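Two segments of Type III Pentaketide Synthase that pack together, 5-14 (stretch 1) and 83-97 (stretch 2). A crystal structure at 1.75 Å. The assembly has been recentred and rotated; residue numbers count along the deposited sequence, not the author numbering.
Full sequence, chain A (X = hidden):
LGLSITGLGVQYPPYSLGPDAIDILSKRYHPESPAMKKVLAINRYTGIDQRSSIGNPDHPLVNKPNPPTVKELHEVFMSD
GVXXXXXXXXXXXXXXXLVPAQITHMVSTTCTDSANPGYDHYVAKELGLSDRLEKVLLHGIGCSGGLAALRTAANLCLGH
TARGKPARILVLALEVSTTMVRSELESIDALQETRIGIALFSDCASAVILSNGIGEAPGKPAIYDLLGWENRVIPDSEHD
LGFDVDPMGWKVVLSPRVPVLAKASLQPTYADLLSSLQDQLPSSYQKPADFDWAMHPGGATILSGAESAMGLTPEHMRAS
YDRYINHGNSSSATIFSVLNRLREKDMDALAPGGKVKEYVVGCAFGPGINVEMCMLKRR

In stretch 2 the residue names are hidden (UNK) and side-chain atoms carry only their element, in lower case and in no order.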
# COMPACT_ATOMS: atom_id res chain seq x y z
N ILE A 5 -14.16 -1.09 17.82
CA ILE A 5 -14.84 -1.26 16.53
C ILE A 5 -16.30 -0.90 16.75
O ILE A 5 -17.02 -1.59 17.45
CB ILE A 5 -14.69 -2.71 16.00
CG1 ILE A 5 -13.22 -3.02 15.66
CG2 ILE A 5 -15.59 -2.93 14.77
CD1 ILE A 5 -12.93 -4.51 15.34
N THR A 6 -16.72 0.21 16.13
CA THR A 6 -18.05 0.77 16.38
C THR A 6 -19.06 0.47 15.28
O THR A 6 -20.26 0.71 15.43
CB THR A 6 -17.98 2.28 16.62
OG1 THR A 6 -17.29 2.89 15.53
CG2 THR A 6 -17.25 2.59 17.92
N GLY A 7 -18.57 -0.07 14.16
CA GLY A 7 -19.45 -0.54 13.10
C GLY A 7 -18.74 -1.53 12.21
O GLY A 7 -17.52 -1.51 12.11
N LEU A 8 -19.51 -2.42 11.59
CA LEU A 8 -18.99 -3.36 10.60
C LEU A 8 -19.98 -3.42 9.45
O LEU A 8 -21.20 -3.31 9.67
CB LEU A 8 -18.79 -4.76 11.18
CG LEU A 8 -17.91 -4.98 12.42
CD1 LEU A 8 -18.74 -4.90 13.71
CD2 LEU A 8 -17.21 -6.33 12.33
N GLY A 9 -19.47 -3.61 8.24
CA GLY A 9 -20.30 -3.79 7.06
C GLY A 9 -19.66 -4.76 6.10
O GLY A 9 -18.43 -4.81 5.97
N VAL A 10 -20.50 -5.53 5.42
CA VAL A 10 -20.04 -6.53 4.48
C VAL A 10 -20.94 -6.49 3.27
O VAL A 10 -22.16 -6.36 3.40
CB VAL A 10 -20.07 -7.95 5.11
CG1 VAL A 10 -19.61 -9.02 4.11
CG2 VAL A 10 -19.20 -8.00 6.37
N GLN A 11 -20.35 -6.58 2.08
CA GLN A 11 -21.13 -6.65 0.86
C GLN A 11 -20.53 -7.66 -0.10
O GLN A 11 -19.49 -7.41 -0.72
CB GLN A 11 -21.28 -5.28 0.20
CG GLN A 11 -22.18 -5.28 -1.04
CD GLN A 11 -23.64 -5.55 -0.71
OE1 GLN A 11 -24.13 -5.19 0.36
NE2 GLN A 11 -24.34 -6.19 -1.64
N TYR A 12 -21.19 -8.81 -0.20
CA TYR A 12 -20.86 -9.80 -1.20
C TYR A 12 -21.53 -9.40 -2.52
O TYR A 12 -22.57 -8.73 -2.50
CB TYR A 12 -21.31 -11.19 -0.75
CG TYR A 12 -20.41 -11.82 0.30
CD1 TYR A 12 -19.19 -12.40 -0.06
CD2 TYR A 12 -20.79 -11.85 1.65
CE1 TYR A 12 -18.36 -12.99 0.91
CE2 TYR A 12 -19.97 -12.44 2.62
CZ TYR A 12 -18.75 -13.00 2.25
OH TYR A 12 -17.93 -13.58 3.20
N PRO A 13 -20.94 -9.79 -3.66
CA PRO A 13 -21.56 -9.55 -4.96
C PRO A 13 -22.80 -10.42 -5.18
O PRO A 13 -23.11 -11.27 -4.33
CB PRO A 13 -20.44 -9.91 -5.95
CG PRO A 13 -19.56 -10.85 -5.20
CD PRO A 13 -19.62 -10.45 -3.78
N PRO A 14 -23.53 -10.20 -6.30
CA PRO A 14 -24.83 -10.85 -6.56
C PRO A 14 -24.80 -12.37 -6.74
O PRO A 14 -25.81 -13.02 -6.47
CB PRO A 14 -25.28 -10.20 -7.87
CG PRO A 14 -24.49 -8.94 -7.99
CD PRO A 14 -23.17 -9.28 -7.38
N UNK A 83 -18.23 -0.65 -6.12
CA UNK A 83 -19.57 -0.53 -5.53
C UNK A 83 -19.78 -1.39 -4.27
O UNK A 83 -20.54 -0.99 -3.38
c UNK A 83 -19.71 -0.71 -7.91
c UNK A 83 -20.49 -1.02 -6.66
c UNK A 83 -18.30 -1.06 -7.54
N UNK A 84 -19.13 -2.55 -4.20
CA UNK A 84 -19.21 -3.42 -3.03
C UNK A 84 -18.53 -2.73 -1.85
O UNK A 84 -19.04 -2.74 -0.73
c UNK A 84 -20.42 -6.04 -4.33
c UNK A 84 -18.51 -4.77 -3.30
c UNK A 84 -18.04 -6.81 -4.69
c UNK A 84 -18.96 -5.61 -4.50
N UNK A 85 -17.38 -2.13 -2.13
CA UNK A 85 -16.60 -1.42 -1.11
C UNK A 85 -17.36 -0.20 -0.60
O UNK A 85 -17.34 0.11 0.60
c UNK A 85 -15.25 -1.02 -1.67
N UNK A 86 -18.04 0.49 -1.51
CA UNK A 86 -18.83 1.66 -1.14
C UNK A 86 -19.97 1.22 -0.21
O UNK A 86 -20.19 1.84 0.83
c UNK A 86 -19.36 2.43 -2.38
c UNK A 86 -20.34 3.53 -1.97
c UNK A 86 -18.19 3.04 -3.18
N UNK A 87 -20.66 0.15 -0.57
CA UNK A 87 -21.80 -0.32 0.24
C UNK A 87 -21.39 -0.87 1.61
O UNK A 87 -22.05 -0.59 2.62
c UNK A 87 -24.91 -0.88 0.59
o UNK A 87 -24.91 0.25 0.05
o UNK A 87 -25.76 -1.21 1.44
c UNK A 87 -22.65 -1.32 -0.55
c UNK A 87 -23.84 -1.91 0.21
N UNK A 88 -20.30 -1.64 1.65
CA UNK A 88 -19.76 -2.16 2.91
C UNK A 88 -19.36 -1.01 3.85
O UNK A 88 -19.67 -1.02 5.03
c UNK A 88 -18.56 -3.07 2.65
N UNK A 89 -18.67 -0.02 3.28
CA UNK A 89 -18.25 1.16 4.03
C UNK A 89 -19.45 1.94 4.55
O UNK A 89 -19.43 2.43 5.68
c UNK A 89 -17.37 2.05 3.17
o UNK A 89 -16.17 1.38 2.79
N UNK A 90 -20.48 2.08 3.71
CA UNK A 90 -21.71 2.77 4.10
C UNK A 90 -22.37 2.12 5.32
O UNK A 90 -22.82 2.81 6.23
n UNK A 90 -23.26 4.79 -0.27
c UNK A 90 -22.42 3.84 1.88
c UNK A 90 -23.62 4.02 0.92
c UNK A 90 -22.72 2.81 2.95
n UNK A 90 -22.80 6.71 -1.46
c UNK A 90 -23.13 6.12 -0.31
n UNK A 90 -23.32 6.85 0.78
N UNK A 91 -22.43 0.79 5.32
CA UNK A 91 -23.10 0.05 6.39
C UNK A 91 -22.31 0.11 7.69
O UNK A 91 -22.89 0.21 8.77
c UNK A 91 -23.90 -3.72 3.79
c UNK A 91 -24.89 -2.92 4.61
c UNK A 91 -23.37 -1.39 5.97
c UNK A 91 -24.42 -1.49 4.86
n UNK A 91 -24.47 -5.06 3.39
N UNK A 92 -20.99 0.04 7.58
CA UNK A 92 -20.11 0.18 8.74
C UNK A 92 -20.29 1.57 9.36
O UNK A 92 -20.46 1.68 10.57
c UNK A 92 -18.66 -0.06 8.35
N UNK A 93 -20.28 2.60 8.52
CA UNK A 93 -20.48 3.98 8.99
C UNK A 93 -21.86 4.16 9.61
O UNK A 93 -22.00 4.82 10.64
s UNK A 93 -18.63 6.10 5.84
c UNK A 93 -20.25 4.99 7.85
c UNK A 93 -18.95 7.72 6.54
c UNK A 93 -18.80 5.06 7.34
N UNK A 94 -22.88 3.56 8.99
CA UNK A 94 -24.26 3.65 9.49
C UNK A 94 -24.40 3.05 10.88
O UNK A 94 -25.05 3.63 11.75
c UNK A 94 -25.22 2.98 8.51
N UNK A 95 -23.79 1.88 11.09
CA UNK A 95 -23.83 1.24 12.40
C UNK A 95 -23.10 2.08 13.44
O UNK A 95 -23.52 2.15 14.60
o UNK A 95 -22.09 -2.78 12.83
c UNK A 95 -23.22 -0.87 13.72
o UNK A 95 -23.60 -3.11 14.40
c UNK A 95 -22.96 -2.35 13.64
c UNK A 95 -23.24 -0.17 12.35
N UNK A 96 -22.01 2.73 13.02
CA UNK A 96 -21.19 3.55 13.92
C UNK A 96 -21.82 4.92 14.16
O UNK A 96 -21.35 5.69 15.00
c UNK A 96 -19.79 3.71 13.35
N UNK A 97 -22.89 5.21 13.42
CA UNK A 97 -23.59 6.50 13.47
C UNK A 97 -22.66 7.67 13.16
O UNK A 97 -22.65 8.70 13.86
c UNK A 97 -27.75 3.70 15.68
c UNK A 97 -25.62 5.85 14.78
n UNK A 97 -26.75 2.88 15.35
n UNK A 97 -27.51 4.97 16.06
c UNK A 97 -26.19 5.59 16.16
c UNK A 97 -24.34 6.66 14.80
n UNK A 97 -29.00 3.27 15.64
O HOH W 1 -26.58 -3.91 1.40

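Position 83 has three carbons closing a ring onto its own backbone N, and none comes near the strand: Pro 83. Position 84 carries four carbons forked at the second. Its CB points sideways, but the fork swings nearer, one terminal carbon lying 3.7 Å from CA of Pro 13 and the other 4.1 Å from CD of Pro 13. This is Leu 84, the apolar plug at the strand's far end; its CD2 also lies 3.8 Å from CG of Gln 11.

Position 85 has a single carbon pointing away, Ala 85. Position 86 has one carbon carrying two more, also pointing away, Val 86. At position 87 three carbons end in two oxygens, and the second carbon sits 3.3 Å from OE1 of Gln 11. It is Glu 87; a water donates to both its OE2 (2.8 Å) and OE1 of Gln 11 (3.0 Å), bridging the two side chains.

Position 88 shows one carbon, CB, 4.0 Å from N of Gln 11: Ala 88. Position 89 has a carbon then an oxygen, turned away from the strand and bonded back into the helix, with 2.8 Å from that oxygen to O of Ala 85; it is Ser 89. Position 90 has three carbons, a nitrogen, then a carbon bearing two more nitrogens, its end leading away: Arg 90, exposed and out of contact.

Four carbons in a row ending in nitrogen mark position 91. The nitrogen donates to O of Val 10 at 2.7 Å and to OE1 of Gln 11 at 3.1 Å, so this is Lys 91, reaching from the helix to the strand backbone. Position 92 is a lone carbon, CB, 3.6 Å from N of Gly 9: Ala 92. Position 93, two carbons, a sulfur and one last carbon, unbranched, points away and is Met 93. Position 94, one carbon and no contact, is Ala 94.

Position 95 has three carbons, the third with two oxygens, one of which accepts N of Leu 8 at 2.9 Å. It is Glu 95. Position 96 is one carbon, CB, pointing toward the strand, 3.4 Å from OG1 of Thr 6: Ala 96. Position 97 has the same make-up as position 90 and does not contact the strand; it is Arg 97, whose positive phi belongs to a Schellman motif.

The rule here is closeness bought with small residues. Strand and helix run nearly antiparallel at 153°, their axes approaching to 5.6 Å. An ideal CB on Gly 7 would lie 2.1 Å from O of Ala 92, and one on Gly 9 would lie 2.1 Å from O of Ala 88; without them, each glycine CA sits 3.5 Å from the same oxygen in a CA-H...O contact. Ala 88, Ala 92 and Ala 96, spaced four apart, keep the helix surface low. Lys 91 and Glu 95 then pin the strand by its backbone, taking one carbonyl and one amide.

Stretch 2 83-97: PLAVEASRKAMAEAR
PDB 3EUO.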